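Local coordinates for fucolectin-related protein (Streptococcus pneumoniae, PDB 2WMF) that probably hydrolyses glycosidic bonds in host blood-group carbohydrate antigens, acting as the catalytic module of a family 98 glycoside hydrolase, at residues N441-M447 with L458-P464. Residues are numbered along the deposited sequence; the frame is centred on the assembly and turned at random.
Sequences NKNQQVM and LSLDLTP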
ATOM      1  N   ASN A 441      -3.380  -5.634 -21.739  1.00  8.86           N
ATOM      2  CA  ASN A 441      -4.145  -6.818 -21.538  1.00  9.12           C
ATOM      3  C   ASN A 441      -3.444  -8.070 -22.058  1.00  9.23           C
ATOM      4  O   ASN A 441      -3.800  -8.617 -23.106  1.00 10.23           O
ATOM      5  CB  ASN A 441      -5.561  -6.657 -22.162  1.00  9.25           C
ATOM      6  CG  ASN A 441      -6.490  -7.784 -21.761  1.00 10.91           C
ATOM      7  OD1 ASN A 441      -6.180  -8.563 -20.843  1.00 12.72           O
ATOM      8  ND2 ASN A 441      -7.643  -7.856 -22.417  1.00 13.40           N
ATOM      9  N   LYS A 442      -2.436  -8.530 -21.307  1.00  8.99           N
ATOM     10  CA  LYS A 442      -1.595  -9.660 -21.692  1.00  8.47           C
ATOM     11  C   LYS A 442      -1.320 -10.543 -20.480  1.00  8.79           C
ATOM     12  O   LYS A 442      -1.031 -10.043 -19.407  1.00  8.18           O
ATOM     13  CB  LYS A 442      -0.265  -9.214 -22.333  1.00  9.06           C
ATOM     14  CG  LYS A 442      -0.445  -8.506 -23.687  1.00 10.21           C
ATOM     15  CD  LYS A 442      -0.818  -9.446 -24.854  1.00 12.18           C
ATOM     16  CE  LYS A 442      -1.422  -8.676 -26.019  1.00 13.64           C
ATOM     17  NZ  LYS A 442      -1.857  -9.624 -27.116  1.00 15.73           N
ATOM     18  N   ASN A 443      -1.465 -11.835 -20.667  1.00  7.93           N
ATOM     19  CA  ASN A 443      -1.229 -12.802 -19.586  1.00  7.82           C
ATOM     20  C   ASN A 443       0.245 -13.018 -19.336  1.00  8.26           C
ATOM     21  O   ASN A 443       1.072 -12.808 -20.215  1.00  7.97           O
ATOM     22  CB  ASN A 443      -1.828 -14.173 -19.927  1.00  8.61           C
ATOM     23  CG  ASN A 443      -3.341 -14.239 -19.739  1.00  9.26           C
ATOM     24  OD1 ASN A 443      -4.046 -13.229 -19.828  1.00  9.82           O
ATOM     25  ND2 ASN A 443      -3.844 -15.463 -19.422  1.00 14.57           N
ATOM     26  N   GLN A 444       0.564 -13.435 -18.102  1.00  8.12           N
ATOM     27  CA  GLN A 444       1.913 -13.839 -17.730  1.00  8.09           C
ATOM     28  C   GLN A 444       1.867 -15.206 -17.075  1.00  8.43           C
ATOM     29  O   GLN A 444       0.860 -15.596 -16.467  1.00  9.13           O
ATOM     30  CB  GLN A 444       2.582 -12.795 -16.839  1.00  8.30           C
ATOM     31  CG  GLN A 444       2.773 -11.450 -17.524  1.00  8.99           C
ATOM     32  CD  GLN A 444       3.347 -10.358 -16.598  1.00  7.92           C
ATOM     33  OE1 GLN A 444       3.305 -10.491 -15.373  1.00  8.52           O
ATOM     34  NE2 GLN A 444       3.833  -9.256 -17.190  1.00  7.56           N
ATOM     35  N   GLN A 445       3.005 -15.886 -17.155  1.00  8.52           N
ATOM     36  CA  GLN A 445       3.142 -17.221 -16.610  1.00  8.95           C
ATOM     37  C   GLN A 445       4.348 -17.278 -15.679  1.00  9.23           C
ATOM     38  O   GLN A 445       5.347 -16.591 -15.891  1.00  8.92           O
ATOM     39  CB  GLN A 445       3.295 -18.267 -17.726  1.00 10.10           C
ATOM     40  CG  GLN A 445       2.150 -18.302 -18.723  1.00 12.01           C
ATOM     41  CD  GLN A 445       2.158 -17.157 -19.730  1.00 10.74           C
ATOM     42  OE1 GLN A 445       3.204 -16.812 -20.278  1.00 11.48           O
ATOM     43  NE2 GLN A 445       0.960 -16.604 -20.029  1.00 11.19           N
ATOM     44  N   VAL A 446       4.208 -18.107 -14.632  1.00  8.33           N
ATOM     45  CA  VAL A 446       5.309 -18.467 -13.792  1.00  8.99           C
ATOM     46  C   VAL A 446       5.325 -19.969 -13.607  1.00  8.38           C
ATOM     47  O   VAL A 446       4.274 -20.616 -13.546  1.00  9.83           O
ATOM     48  CB  VAL A 446       5.277 -17.734 -12.417  1.00  9.22           C
ATOM     49  CG1 VAL A 446       5.396 -16.186 -12.610  1.00 10.47           C
ATOM     50  CG2 VAL A 446       4.075 -18.062 -11.556  1.00  8.83           C
ATOM     51  N   MET A 447       6.548 -20.477 -13.513  1.00  9.55           N
ATOM     52  CA  MET A 447       6.813 -21.867 -13.094  1.00  8.60           C
ATOM     53  C   MET A 447       7.671 -21.758 -11.849  1.00  9.04           C
ATOM     54  O   MET A 447       8.786 -21.267 -11.899  1.00  9.54           O
ATOM     55  CB  MET A 447       7.557 -22.645 -14.187  1.00 10.53           C
ATOM     56  CG  MET A 447       7.680 -24.107 -13.869  1.00 12.76           C
ATOM     57  SD  MET A 447       8.882 -24.609 -12.634  1.00 20.32           S
ATOM     58  CE  MET A 447      10.468 -23.861 -13.146  1.00 19.96           C
ATOM     59  N   LEU A 458       4.921 -25.776  -9.283  1.00 10.27           N
ATOM     60  CA  LEU A 458       3.571 -25.232  -9.415  1.00 10.38           C
ATOM     61  C   LEU A 458       3.656 -24.132 -10.458  1.00 10.32           C
ATOM     62  O   LEU A 458       4.478 -23.226 -10.362  1.00 10.95           O
ATOM     63  CB  LEU A 458       3.086 -24.717  -8.055  1.00 11.36           C
ATOM     64  CG  LEU A 458       1.681 -24.158  -7.936  1.00 12.57           C
ATOM     65  CD1 LEU A 458       1.210 -24.232  -6.486  1.00 16.80           C
ATOM     66  CD2 LEU A 458       1.610 -22.700  -8.398  1.00 16.38           C
ATOM     67  N   SER A 459       2.852 -24.248 -11.491  1.00  9.69           N
ATOM     68  CA  SER A 459       2.755 -23.183 -12.476  1.00  8.72           C
ATOM     69  C   SER A 459       1.424 -22.424 -12.431  1.00  8.21           C
ATOM     70  O   SER A 459       0.384 -22.965 -12.070  1.00  7.73           O
ATOM     71  CB  SER A 459       2.904 -23.828 -13.857  1.00  9.67           C
ATOM     72  OG  SER A 459       4.214 -24.377 -13.984  1.00 11.75           O
ATOM     73  N   LEU A 460       1.467 -21.160 -12.885  1.00  9.30           N
ATOM     74  CA  LEU A 460       0.278 -20.318 -12.979  1.00  9.50           C
ATOM     75  C   LEU A 460       0.279 -19.553 -14.304  1.00  8.87           C
ATOM     76  O   LEU A 460       1.345 -19.040 -14.747  1.00  9.21           O
ATOM     77  CB  LEU A 460       0.193 -19.285 -11.822  1.00  8.94           C
ATOM     78  CG  LEU A 460      -0.144 -19.858 -10.450  1.00 10.67           C
ATOM     79  CD1 LEU A 460       0.260 -18.872  -9.348  1.00 13.31           C
ATOM     80  CD2 LEU A 460      -1.665 -20.054 -10.420  1.00 15.40           C
ATOM     81  N   ASP A 461      -0.913 -19.466 -14.898  1.00  9.03           N
ATOM     82  CA  ASP A 461      -1.202 -18.582 -16.016  1.00  9.77           C
ATOM     83  C   ASP A 461      -2.182 -17.575 -15.465  1.00  9.40           C
ATOM     84  O   ASP A 461      -3.263 -17.946 -14.970  1.00  9.40           O
ATOM     85  CB  ASP A 461      -1.752 -19.357 -17.219  1.00  9.36           C
ATOM     86  CG  ASP A 461      -1.964 -18.495 -18.449  1.00 10.78           C
ATOM     87  OD1 ASP A 461      -1.396 -17.412 -18.561  1.00 11.99           O
ATOM     88  OD2 ASP A 461      -2.732 -18.954 -19.341  1.00 19.85           O
ATOM     89  N   LEU A 462      -1.765 -16.295 -15.553  1.00  9.50           N
ATOM     90  CA  LEU A 462      -2.415 -15.202 -14.850  1.00  9.29           C
ATOM     91  C   LEU A 462      -2.818 -14.090 -15.824  1.00  8.21           C
ATOM     92  O   LEU A 462      -1.990 -13.574 -16.534  1.00  9.04           O
ATOM     93  CB  LEU A 462      -1.469 -14.545 -13.862  1.00 10.09           C
ATOM     94  CG  LEU A 462      -0.764 -15.444 -12.859  1.00 10.14           C
ATOM     95  CD1 LEU A 462       0.644 -14.912 -12.483  1.00 13.68           C
ATOM     96  CD2 LEU A 462      -1.704 -15.631 -11.679  1.00 13.92           C
ATOM     97  N   THR A 463      -4.084 -13.726 -15.820  1.00  8.11           N
ATOM     98  CA  THR A 463      -4.511 -12.560 -16.560  1.00  7.89           C
ATOM     99  C   THR A 463      -4.101 -11.307 -15.808  1.00  7.67           C
ATOM    100  O   THR A 463      -3.788 -11.367 -14.603  1.00  7.44           O
ATOM    101  CB  THR A 463      -6.036 -12.531 -16.820  1.00  6.26           C
ATOM    102  OG1 THR A 463      -6.753 -12.270 -15.597  1.00 10.46           O
ATOM    103  CG2 THR A 463      -6.555 -13.819 -17.486  1.00  9.00           C
ATOM    104  N   PRO A 464      -4.108 -10.149 -16.490  1.00  8.04           N
ATOM    105  CA  PRO A 464      -3.850  -8.938 -15.754  1.00  8.33           C
ATOM    106  C   PRO A 464      -4.729  -8.738 -14.517  1.00  7.87           C
ATOM    107  O   PRO A 464      -5.881  -9.142 -14.494  1.00  8.06           O
ATOM    108  CB  PRO A 464      -4.073  -7.831 -16.792  1.00  8.67           C
ATOM    109  CG  PRO A 464      -3.719  -8.487 -18.131  1.00  8.38           C
ATOM    110  CD  PRO A 464      -4.233  -9.910 -17.961  1.00  8.92           C
TER
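Gln-444 with Leu-462 and Val-446 with Leu-460 form two hydrogen-bonded pairs of an antiparallel hairpin and illustrate how a two-stranded unit is held differently on its two faces. Each pair exchanges two N-H...O bonds; within the first, Leu-462 N lies 2.9 Å from Gln-444 O. The strands run 175° apart in direction, and at the non-hydrogen-bonded positions CA-H groups add weaker contacts to carbonyls that already accept an amide, as from Gln-445 CA to Leu-460 O, 3.2 Å.

Polar side chains dominate the face of Gln-445 and Asp-461. The Asp-461 carboxylate, swung anti to its own backbone N (chi1 -175°), brings OD1 between two amides of the facing strand. Gln-445, bent at chi2, lies alongside it and donates an almost straight bond from NE2 to Asp-461 OD1 at 2.9 Å. The Asn-443 side chain crosses Asp-461 at about a right angle, its ND2 reaching the same OD1 at 3.2 Å. The two donors arrive from opposite faces of the carboxylate plane, each well out of it, a double grip that should restrain the group's rotation and stabilise its negative charge. Farther along, Met-447 CG rests 3.5 Å from Ser-459 OG.

The other face is mostly apolar: Val-446 CG2 packs beside Leu-460 CB at 4.1 Å, while the buried Gln-444 accepts a bond at OE1 from Ser-436 N. Beyond the paired strands, the Pro-464 ring sits against the backbone of Lys-442, with CG 3.4 Å from Lys-442 O.

The hairpin lies inside an antiparallel sheet, flanked by 419-420 and 529-536, and Leu-460 packs on Ile-433 and Ala-468 of a second sheet, as in a beta-sandwich, within the C-terminal region that accompanies the eight-stranded parallel barrel.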